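PDB 3FCP: L-Ala-D/L-Glu epimerase, a muconate lactonizing enzyme from Klebsiella pneumoniae subsp. pneumoniae MGH 78578, which belongs to the enolase superfamily, pairing an N-terminal domain of the muconate lactonizing enzyme type with a TIM-barrel domain that holds a magnesium ion. Local coordinates for residues G56-S59 against E63-E66; Q117-G122 against G359-E364; L169-G172 against T178-R181; L273-A276 against G280-S283. All coordinates share one frame; numbering follows the deposited sequence.

Following the chain from the N terminus, contact 1 comes first. It closes a short loop between strand 47-53 and helix 65-80 of the N-terminal domain. Contact 2 opens next, on helix 103-121, and closes only near the C terminus. It ties the N-terminal domain to the loop before helix 364-370. Contacts 3 and 4 both nest inside this long loop, one after the other, and none of the four cross. Contact 3 joins barrel strand 166-170 to the helix that follows it. Contact 4 closes the turn after helix 275-278. Contacts 2 and 3 lie on opposite sides of the chain's centre, their own centres about 41 Å apart.

Contact 1: G56-S59 against E63-E66; sequences GGLS and ESPE
Leu58 and Gly57 meet the chain at Glu63 and Ser64, where the loop leads into helix 65-80. The segment Gly56-Ser59 forms a type II' beta turn. It is closed by a hydrogen bond from Ser59 N to Gly56 O of 3.0 Å. Glu63 takes part through its backbone. Glu63 C lies 3.9 Å from Leu58 CD2. The carbonyl O of Glu63 is buried here and has no polar partner in the model. The side chain of Glu63 leaves in another direction, and its OE1 accepts a hydrogen bond from Phe104 N. Of residues 63-66, Ser64 is the most covered. Ser64 CB packs 3.5 Å from Leu58 CD2 and 3.8 Å from Leu58 CG, so one methyl branch of the leucine lies against the serine methylene. Gly57 O comes to 3.7 Å from Ser64 CA. The hydroxyl of Ser64 sits between its own backbone N and carbonyl carbon (chi1 66°), which carries OG forward to bond Ala67 N. Pro65 follows with its CD 4.2 Å from Gly57 O, a loose contact. The contact also borders a subunit interface: Tyr75 of the second subunit packs on Leu58, Ser64 and Pro65, and its OH is hydrogen-bonded to the carboxylate of Glu66, which also forms a salt bridge to Arg372 of its own chain. The local pattern is a serine N-cap followed by proline in the first turn of a helix, with a tight beta turn packed beside the cap.

Contact 2: Q117-G122 against G359-E364; sequences QGKALG and GVELDE
Lys119 and Glu361 reach each other across well-separated backbones; the nearest CA atoms of the two segments, those of Lys119 and Gly359, are 9.0 Å apart. Lys119 lies in the last turn of helix 103-121. That helix ends in a Schellman motif, with Gly122 at positive phi as the C-prime residue. Segment 359-364 is an irregular loop that leads to an N-cap at Asp363. The contact depends on the two charged ends. Lys119 is extended beyond CG, with chi2, chi3 and chi4 all near 180°, so NZ is carried far from the helix. Glu361 is bent at chi2 (72°), which folds its carboxylate round to meet the lysine. Lys119 NZ and Glu361 OE1 are 3.4 Å apart, a salt bridge with a weak hydrogen bond. A water also bridges the two groups. It accepts a hydrogen bond of 2.7 Å from Lys119 NZ and is hydrogen-bonded to Glu361 OE1 at 2.8 Å. The ammonium has a stronger protein partner in Cys47 O, at the start of strand 47-53. Glu361 is exposed, so solvent probably weakens the charge attraction. At the surface the pair joins helix 103-121 of the N-terminal part to the loop before helix 364-370. On the helix side, Ala120 touches Arg42 of strand 33-42. On the loop side, Val360 packs on helix 307-317 and Leu362 on Ile37 of strand 33-42.

Contact 3: L169-G172 against T178-R181; sequences LKIG and TDLR
Gly172 N donates a hydrogen bond of 2.9 Å to Asp179 OD2, with an angle of 149° at the hydrogen. The N-H comes from above the carboxylate, 58° out of its plane. Gly172 CA also lies close, 3.4 Å from Asp179 OD2. Beside this bond the aspartate meets Ile171. Ile171 CB is 3.7 Å from Asp179 CG, and Ile171 CG2 is 4.0 Å from Asp179 OD1. Ile171 CB and its methyl CG2 thus pack beside the carboxylate; the two side chains cross at a slant. Asp179 holds its CG beside the backbone N, opposite the carbonyl carbon (chi1 -84°), which points the acid out of the helix toward the strand end. Segment 169-172 is the end of strand 166-170 and the turn after it. Segment 178-181 is in the early part of helix 176-189. Both belong to one beta-alpha-beta unit of the TIM barrel, completed by strand 195-199. The acid therefore links the residues just past the strand to the helix that follows. OD2 has a second, weak hydrogen bond from Arg174 N, in the connecting loop. Ile171 is buried, and beyond the aspartate its side chain touches His182 of the same helix, Val198, Val200 and Trp204. Backbone hydrogen bonds join Leu169 and Ile171 with Asp199 of strand 195-199. The side chain of Ile171 is about 11 Å from the bound magnesium ion.

Contact 4: L273-A276 against G280-S283; sequences LKIA and GPNS
Ile275 O accepts a hydrogen bond of 2.8 Å from Gly280 N, five residues on, and the CA atoms of the two residues are 4.4 Å apart. The donor stands 31° off the carbonyl plane, with a C=O to N angle of 135°, so the N-H comes in at a tilt to the carbonyl. The bond closes the turn after the short helix 275-278. The side chain of Ile275 then covers the returning segment. Ile275 CB lies 3.7 Å from Gly280 C. Ile275 CG2 comes to 3.9 Å from Pro281 N, alongside the peptide link. The other branch, with CG1 lodged between backbone N and carbonyl carbon (chi1 66°), ends in Ile275 CD1, 4.3 Å from Pro281 CG. That last pair is a loose apolar contact. Ile275 and Pro281 both also pack on Ala312 of helix 307-317, and they touch helix 103-121 at Ser107 and Thr111 respectively. Next to them in sequence, Lys274 bonds through NZ to OD2 of Asp250, a residue of the magnesium site. Asn282 N and Ser283 OG are hydrogen-bonded to the carboxylate of Glu110. The bond between the segments gives a partner to the carbonyl oxygen of Ile275 and the amide of Gly280, both buried residues, with the apolar carbons of Ile275 and Pro281 packed beside it.

Contact 1: G56-S59 against E63-E66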
loop_
_atom_site.group_PDB
_atom_site.type_symbol
_atom_site.label_atom_id
_atom_site.label_comp_id
_atom_site.label_asym_id
_atom_site.label_seq_id
_atom_site.Cartn_x
_atom_site.Cartn_y
_atom_site.Cartn_z
ATOM N N GLY A 56 -26.025 -30.839 6.864
ATOM C CA GLY A 56 -26.851 -30.231 7.894
ATOM C C GLY A 56 -27.842 -29.138 7.551
ATOM O O GLY A 56 -27.894 -28.123 8.245
ATOM N N GLY A 57 -28.638 -29.344 6.507
ATOM C CA GLY A 57 -29.639 -28.357 6.131
ATOM C C GLY A 57 -29.091 -27.003 5.735
ATOM O O GLY A 57 -28.589 -26.836 4.622
ATOM N N LEU A 58 -29.191 -26.030 6.634
ATOM C CA LEU A 58 -28.689 -24.682 6.363
ATOM C C LEU A 58 -27.591 -24.279 7.342
ATOM O O LEU A 58 -27.204 -23.109 7.412
ATOM C CB LEU A 58 -29.837 -23.660 6.425
ATOM C CG LEU A 58 -30.859 -23.727 5.277
ATOM C CD1 LEU A 58 -32.021 -22.782 5.553
ATOM C CD2 LEU A 58 -30.179 -23.364 3.960
ATOM N N SER A 59 -27.077 -25.253 8.089
ATOM C CA SER A 59 -26.039 -24.987 9.078
ATOM C C SER A 59 -24.638 -24.776 8.512
ATOM O O SER A 59 -23.798 -24.149 9.159
ATOM C CB SER A 59 -25.994 -26.123 10.102
ATOM O OG SER A 59 -27.181 -26.151 10.872
ATOM N N GLU A 63 -27.596 -22.969 0.875
ATOM C CA GLU A 63 -28.489 -23.752 0.020
ATOM C C GLU A 63 -28.876 -25.085 0.657
ATOM O O GLU A 63 -28.038 -25.963 0.848
ATOM C CB GLU A 63 -27.822 -23.994 -1.344
ATOM C CG GLU A 63 -27.550 -22.711 -2.137
ATOM C CD GLU A 63 -26.879 -22.965 -3.485
ATOM O OE1 GLU A 63 -27.428 -23.739 -4.301
ATOM O OE2 GLU A 63 -25.807 -22.376 -3.732
ATOM N N SER A 64 -30.155 -25.229 0.986
ATOM C CA SER A 64 -30.656 -26.453 1.605
ATOM C C SER A 64 -31.135 -27.431 0.538
ATOM O O SER A 64 -31.312 -27.057 -0.623
ATOM C CB SER A 64 -31.827 -26.123 2.530
ATOM O OG SER A 64 -32.927 -25.648 1.770
ATOM N N PRO A 65 -31.344 -28.702 0.915
ATOM C CA PRO A 65 -31.816 -29.674 -0.077
ATOM C C PRO A 65 -33.163 -29.258 -0.676
ATOM O O PRO A 65 -33.404 -29.448 -1.867
ATOM C CB PRO A 65 -31.911 -30.972 0.728
ATOM C CG PRO A 65 -30.796 -30.825 1.737
ATOM C CD PRO A 65 -30.957 -29.375 2.172
ATOM N N GLU A 66 -34.045 -28.687 0.141
ATOM C CA GLU A 66 -35.340 -28.283 -0.383
ATOM C C GLU A 66 -35.263 -27.038 -1.281
ATOM O O GLU A 66 -36.000 -26.934 -2.262
ATOM C CB GLU A 66 -36.359 -28.085 0.752
ATOM C CG GLU A 66 -35.784 -27.748 2.113
ATOM C CD GLU A 66 -35.097 -28.928 2.785
ATOM O OE1 GLU A 66 -33.855 -28.946 2.814
ATOM O OE2 GLU A 66 -35.797 -29.836 3.282
#

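Contact 2: Q117-G122 against G359-E364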
loop_
_atom_site.group_PDB
_atom_site.type_symbol
_atom_site.label_atom_id
_atom_site.label_comp_id
_atom_site.label_asym_id
_atom_site.label_seq_id
_atom_site.Cartn_x
_atom_site.Cartn_y
_atom_site.Cartn_z
ATOM N N GLN A 117 -23.711 -35.794 -22.418
ATOM C CA GLN A 117 -22.893 -35.552 -23.603
ATOM C C GLN A 117 -21.728 -36.542 -23.644
ATOM O O GLN A 117 -21.210 -36.866 -24.714
ATOM C CB GLN A 117 -22.386 -34.106 -23.630
ATOM C CG GLN A 117 -21.728 -33.696 -24.958
ATOM C CD GLN A 117 -22.645 -33.861 -26.179
ATOM O OE1 GLN A 117 -23.845 -34.113 -26.052
ATOM N NE2 GLN A 117 -22.074 -33.705 -27.367
ATOM N N GLY A 118 -21.318 -37.027 -22.473
ATOM C CA GLY A 118 -20.244 -38.003 -22.426
ATOM C C GLY A 118 -20.748 -39.298 -23.043
ATOM O O GLY A 118 -20.080 -39.911 -23.878
ATOM N N LYS A 119 -21.941 -39.717 -22.641
ATOM C CA LYS A 119 -22.523 -40.939 -23.190
ATOM C C LYS A 119 -22.732 -40.769 -24.700
ATOM O O LYS A 119 -22.612 -41.720 -25.460
ATOM C CB LYS A 119 -23.866 -41.243 -22.525
ATOM C CG LYS A 119 -23.809 -41.547 -21.037
ATOM C CD LYS A 119 -25.218 -41.799 -20.524
ATOM C CE LYS A 119 -25.269 -42.015 -19.024
ATOM N NZ LYS A 119 -26.676 -42.278 -18.582
ATOM N N ALA A 120 -23.032 -39.545 -25.127
ATOM C CA ALA A 120 -23.258 -39.256 -26.542
ATOM C C ALA A 120 -21.988 -39.338 -27.388
ATOM O O ALA A 120 -22.059 -39.564 -28.597
ATOM C CB ALA A 120 -23.893 -37.877 -26.696
ATOM N N LEU A 121 -20.831 -39.146 -26.759
ATOM C CA LEU A 121 -19.556 -39.196 -27.469
ATOM C C LEU A 121 -18.777 -40.460 -27.119
ATOM O O LEU A 121 -17.661 -40.664 -27.606
ATOM C CB LEU A 121 -18.707 -37.967 -27.118
ATOM C CG LEU A 121 -19.332 -36.611 -27.455
ATOM C CD1 LEU A 121 -18.428 -35.474 -26.969
ATOM C CD2 LEU A 121 -19.556 -36.527 -28.956
ATOM N N GLY A 122 -19.367 -41.293 -26.266
ATOM C CA GLY A 122 -18.711 -42.521 -25.851
ATOM C C GLY A 122 -17.434 -42.204 -25.098
ATOM O O GLY A 122 -16.436 -42.921 -25.208
ATOM N N GLY A 359 -19.914 -42.686 -15.612
ATOM C CA GLY A 359 -19.488 -44.047 -15.344
ATOM C C GLY A 359 -20.325 -44.728 -14.271
ATOM O O GLY A 359 -19.986 -45.815 -13.818
ATOM N N VAL A 360 -21.405 -44.083 -13.840
ATOM C CA VAL A 360 -22.290 -44.671 -12.839
ATOM C C VAL A 360 -23.713 -44.601 -13.360
ATOM O O VAL A 360 -24.070 -43.688 -14.113
ATOM C CB VAL A 360 -22.200 -43.951 -11.468
ATOM C CG1 VAL A 360 -20.804 -44.141 -10.878
ATOM C CG2 VAL A 360 -22.526 -42.476 -11.619
ATOM N N GLU A 361 -24.529 -45.567 -12.958
ATOM C CA GLU A 361 -25.912 -45.644 -13.416
ATOM C C GLU A 361 -26.888 -45.580 -12.247
ATOM O O GLU A 361 -26.604 -46.074 -11.154
ATOM C CB GLU A 361 -26.114 -46.958 -14.179
ATOM C CG GLU A 361 -27.121 -46.900 -15.310
ATOM C CD GLU A 361 -26.609 -46.117 -16.509
ATOM O OE1 GLU A 361 -26.446 -44.886 -16.394
ATOM O OE2 GLU A 361 -26.361 -46.735 -17.566
ATOM N N LEU A 362 -28.046 -44.984 -12.491
ATOM C CA LEU A 362 -29.077 -44.854 -11.472
ATOM C C LEU A 362 -29.806 -46.180 -11.237
ATOM O O LEU A 362 -30.166 -46.877 -12.188
ATOM C CB LEU A 362 -30.083 -43.794 -11.912
ATOM C CG LEU A 362 -30.891 -43.053 -10.852
ATOM C CD1 LEU A 362 -29.945 -42.312 -9.918
ATOM C CD2 LEU A 362 -31.838 -42.073 -11.540
ATOM N N ASP A 363 -30.000 -46.532 -9.969
ATOM C CA ASP A 363 -30.717 -47.752 -9.599
ATOM C C ASP A 363 -32.122 -47.266 -9.257
ATOM O O ASP A 363 -32.377 -46.834 -8.131
ATOM C CB ASP A 363 -30.078 -48.403 -8.368
ATOM C CG ASP A 363 -30.758 -49.710 -7.970
ATOM O OD1 ASP A 363 -31.996 -49.818 -8.113
ATOM O OD2 ASP A 363 -30.052 -50.628 -7.495
ATOM N N GLU A 364 -33.026 -47.318 -10.232
ATOM C CA GLU A 364 -34.387 -46.839 -10.024
ATOM C C GLU A 364 -35.106 -47.414 -8.815
ATOM O O GLU A 364 -35.822 -46.693 -8.118
ATOM C CB GLU A 364 -35.228 -47.059 -11.284
ATOM C CG GLU A 364 -34.994 -45.997 -12.350
ATOM C CD GLU A 364 -36.066 -45.998 -13.419
ATOM O OE1 GLU A 364 -36.121 -46.972 -14.204
ATOM O OE2 GLU A 364 -36.859 -45.026 -13.471
HETATM O O HOH W 1 -25.880 -42.163 -15.962
#

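Contact 3: L169-G172 against T178-R181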
loop_
_atom_site.group_PDB
_atom_site.type_symbol
_atom_site.label_atom_id
_atom_site.label_comp_id
_atom_site.label_asym_id
_atom_site.label_seq_id
_atom_site.Cartn_x
_atom_site.Cartn_y
_atom_site.Cartn_z
ATOM N N LEU A 169 -8.607 -33.800 10.496
ATOM C CA LEU A 169 -9.261 -33.754 11.798
ATOM C C LEU A 169 -10.170 -32.543 11.899
ATOM O O LEU A 169 -9.773 -31.423 11.561
ATOM C CB LEU A 169 -8.226 -33.691 12.924
ATOM C CG LEU A 169 -6.888 -34.411 12.740
ATOM C CD1 LEU A 169 -6.094 -34.306 14.040
ATOM C CD2 LEU A 169 -7.106 -35.854 12.347
ATOM N N LYS A 170 -11.395 -32.761 12.355
ATOM C CA LYS A 170 -12.317 -31.650 12.499
ATOM C C LYS A 170 -12.274 -31.163 13.936
ATOM O O LYS A 170 -12.345 -31.954 14.880
ATOM C CB LYS A 170 -13.735 -32.065 12.097
ATOM C CG LYS A 170 -13.825 -32.480 10.628
ATOM C CD LYS A 170 -15.142 -32.072 9.972
ATOM C CE LYS A 170 -15.275 -30.556 9.858
ATOM N NZ LYS A 170 -16.518 -30.160 9.114
ATOM N N ILE A 171 -12.124 -29.854 14.092
ATOM C CA ILE A 171 -12.059 -29.244 15.408
ATOM C C ILE A 171 -12.803 -27.925 15.355
ATOM O O ILE A 171 -13.365 -27.572 14.321
ATOM C CB ILE A 171 -10.601 -28.984 15.827
ATOM C CG1 ILE A 171 -9.907 -28.117 14.770
ATOM C CG2 ILE A 171 -9.861 -30.308 15.986
ATOM C CD1 ILE A 171 -8.482 -27.733 15.115
ATOM N N GLY A 172 -12.798 -27.200 16.470
ATOM C CA GLY A 172 -13.479 -25.922 16.523
ATOM C C GLY A 172 -14.791 -25.977 17.284
ATOM O O GLY A 172 -15.463 -24.960 17.433
ATOM N N THR A 178 -8.638 -27.625 24.640
ATOM C CA THR A 178 -9.076 -28.999 24.459
ATOM C C THR A 178 -8.843 -29.474 23.026
ATOM O O THR A 178 -8.311 -30.566 22.818
ATOM C CB THR A 178 -10.566 -29.182 24.847
ATOM O OG1 THR A 178 -11.405 -28.514 23.899
ATOM C CG2 THR A 178 -10.824 -28.601 26.219
ATOM N N ASP A 179 -9.221 -28.663 22.038
ATOM C CA ASP A 179 -9.013 -29.055 20.646
ATOM C C ASP A 179 -7.534 -29.225 20.314
ATOM O O ASP A 179 -7.174 -30.100 19.526
ATOM C CB ASP A 179 -9.635 -28.041 19.671
ATOM C CG ASP A 179 -11.119 -28.288 19.430
ATOM O OD1 ASP A 179 -11.550 -29.460 19.491
ATOM O OD2 ASP A 179 -11.856 -27.315 19.161
ATOM N N LEU A 180 -6.676 -28.398 20.906
ATOM C CA LEU A 180 -5.243 -28.495 20.636
ATOM C C LEU A 180 -4.638 -29.750 21.260
ATOM O O LEU A 180 -3.735 -30.360 20.687
ATOM C CB LEU A 180 -4.500 -27.249 21.150
ATOM C CG LEU A 180 -4.764 -25.929 20.416
ATOM C CD1 LEU A 180 -3.944 -24.810 21.046
ATOM C CD2 LEU A 180 -4.404 -26.082 18.950
ATOM N N ARG A 181 -5.124 -30.131 22.436
ATOM C CA ARG A 181 -4.621 -31.332 23.106
ATOM C C ARG A 181 -5.094 -32.546 22.319
ATOM O O ARG A 181 -4.381 -33.543 22.194
ATOM C CB ARG A 181 -5.136 -31.393 24.546
ATOM C CG ARG A 181 -4.550 -30.307 25.437
ATOM C CD ARG A 181 -5.218 -30.238 26.802
ATOM N NE ARG A 181 -5.154 -31.501 27.534
ATOM C CZ ARG A 181 -6.040 -32.485 27.412
ATOM N NH1 ARG A 181 -7.070 -32.358 26.585
ATOM N NH2 ARG A 181 -5.898 -33.598 28.121
#

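Contact 4: L273-A276 against G280-S283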
loop_
_atom_site.group_PDB
_atom_site.type_symbol
_atom_site.label_atom_id
_atom_site.label_comp_id
_atom_site.label_asym_id
_atom_site.label_seq_id
_atom_site.Cartn_x
_atom_site.Cartn_y
_atom_site.Cartn_z
ATOM N N LEU A 273 -11.293 -26.893 -3.748
ATOM C CA LEU A 273 -12.213 -26.879 -4.882
ATOM C C LEU A 273 -13.403 -27.796 -4.583
ATOM O O LEU A 273 -13.228 -28.895 -4.054
ATOM C CB LEU A 273 -11.512 -27.380 -6.151
ATOM C CG LEU A 273 -10.197 -26.732 -6.586
ATOM C CD1 LEU A 273 -9.624 -27.484 -7.787
ATOM C CD2 LEU A 273 -10.442 -25.272 -6.934
ATOM N N LYS A 274 -14.610 -27.334 -4.898
ATOM C CA LYS A 274 -15.819 -28.138 -4.707
ATOM C C LYS A 274 -16.770 -27.810 -5.848
ATOM O O LYS A 274 -17.057 -26.642 -6.099
ATOM C CB LYS A 274 -16.485 -27.827 -3.359
ATOM C CG LYS A 274 -15.644 -28.234 -2.140
ATOM C CD LYS A 274 -16.402 -28.045 -0.837
ATOM C CE LYS A 274 -15.539 -28.458 0.367
ATOM N NZ LYS A 274 -16.285 -28.320 1.636
ATOM N N ILE A 275 -17.270 -28.830 -6.541
ATOM C CA ILE A 275 -18.161 -28.550 -7.659
ATOM C C ILE A 275 -19.429 -27.826 -7.217
ATOM O O ILE A 275 -19.933 -26.962 -7.946
ATOM C CB ILE A 275 -18.521 -29.842 -8.465
ATOM C CG1 ILE A 275 -19.352 -30.809 -7.625
ATOM C CG2 ILE A 275 -17.241 -30.524 -8.943
ATOM C CD1 ILE A 275 -19.812 -32.046 -8.427
ATOM N N ALA A 276 -19.918 -28.143 -6.015
ATOM C CA ALA A 276 -21.133 -27.515 -5.484
ATOM C C ALA A 276 -20.989 -26.007 -5.282
ATOM O O ALA A 276 -21.940 -25.251 -5.499
ATOM C CB ALA A 276 -21.539 -28.175 -4.157
ATOM N N GLY A 280 -20.520 -26.798 -10.649
ATOM C CA GLY A 280 -20.321 -27.985 -11.464
ATOM C C GLY A 280 -18.900 -28.376 -11.820
ATOM O O GLY A 280 -17.953 -27.618 -11.588
ATOM N N PRO A 281 -18.724 -29.566 -12.404
ATOM C CA PRO A 281 -17.416 -30.101 -12.812
ATOM C C PRO A 281 -16.657 -29.221 -13.812
ATOM O O PRO A 281 -15.434 -29.208 -13.820
ATOM C CB PRO A 281 -17.766 -31.465 -13.408
ATOM C CG PRO A 281 -19.036 -31.851 -12.678
ATOM C CD PRO A 281 -19.797 -30.545 -12.662
ATOM N N ASN A 282 -17.369 -28.497 -14.673
ATOM C CA ASN A 282 -16.675 -27.628 -15.626
ATOM C C ASN A 282 -16.430 -26.251 -15.018
ATOM O O ASN A 282 -15.332 -25.689 -15.132
ATOM C CB ASN A 282 -17.472 -27.476 -16.930
ATOM C CG ASN A 282 -16.709 -26.682 -17.987
ATOM O OD1 ASN A 282 -17.231 -25.725 -18.563
ATOM N ND2 ASN A 282 -15.471 -27.080 -18.249
ATOM N N SER A 283 -17.453 -25.708 -14.365
ATOM C CA SER A 283 -17.347 -24.388 -13.742
ATOM C C SER A 283 -16.220 -24.306 -12.716
ATOM O O SER A 283 -15.543 -23.282 -12.607
ATOM C CB SER A 283 -18.670 -24.010 -13.071
ATOM O OG SER A 283 -19.686 -23.804 -14.037
#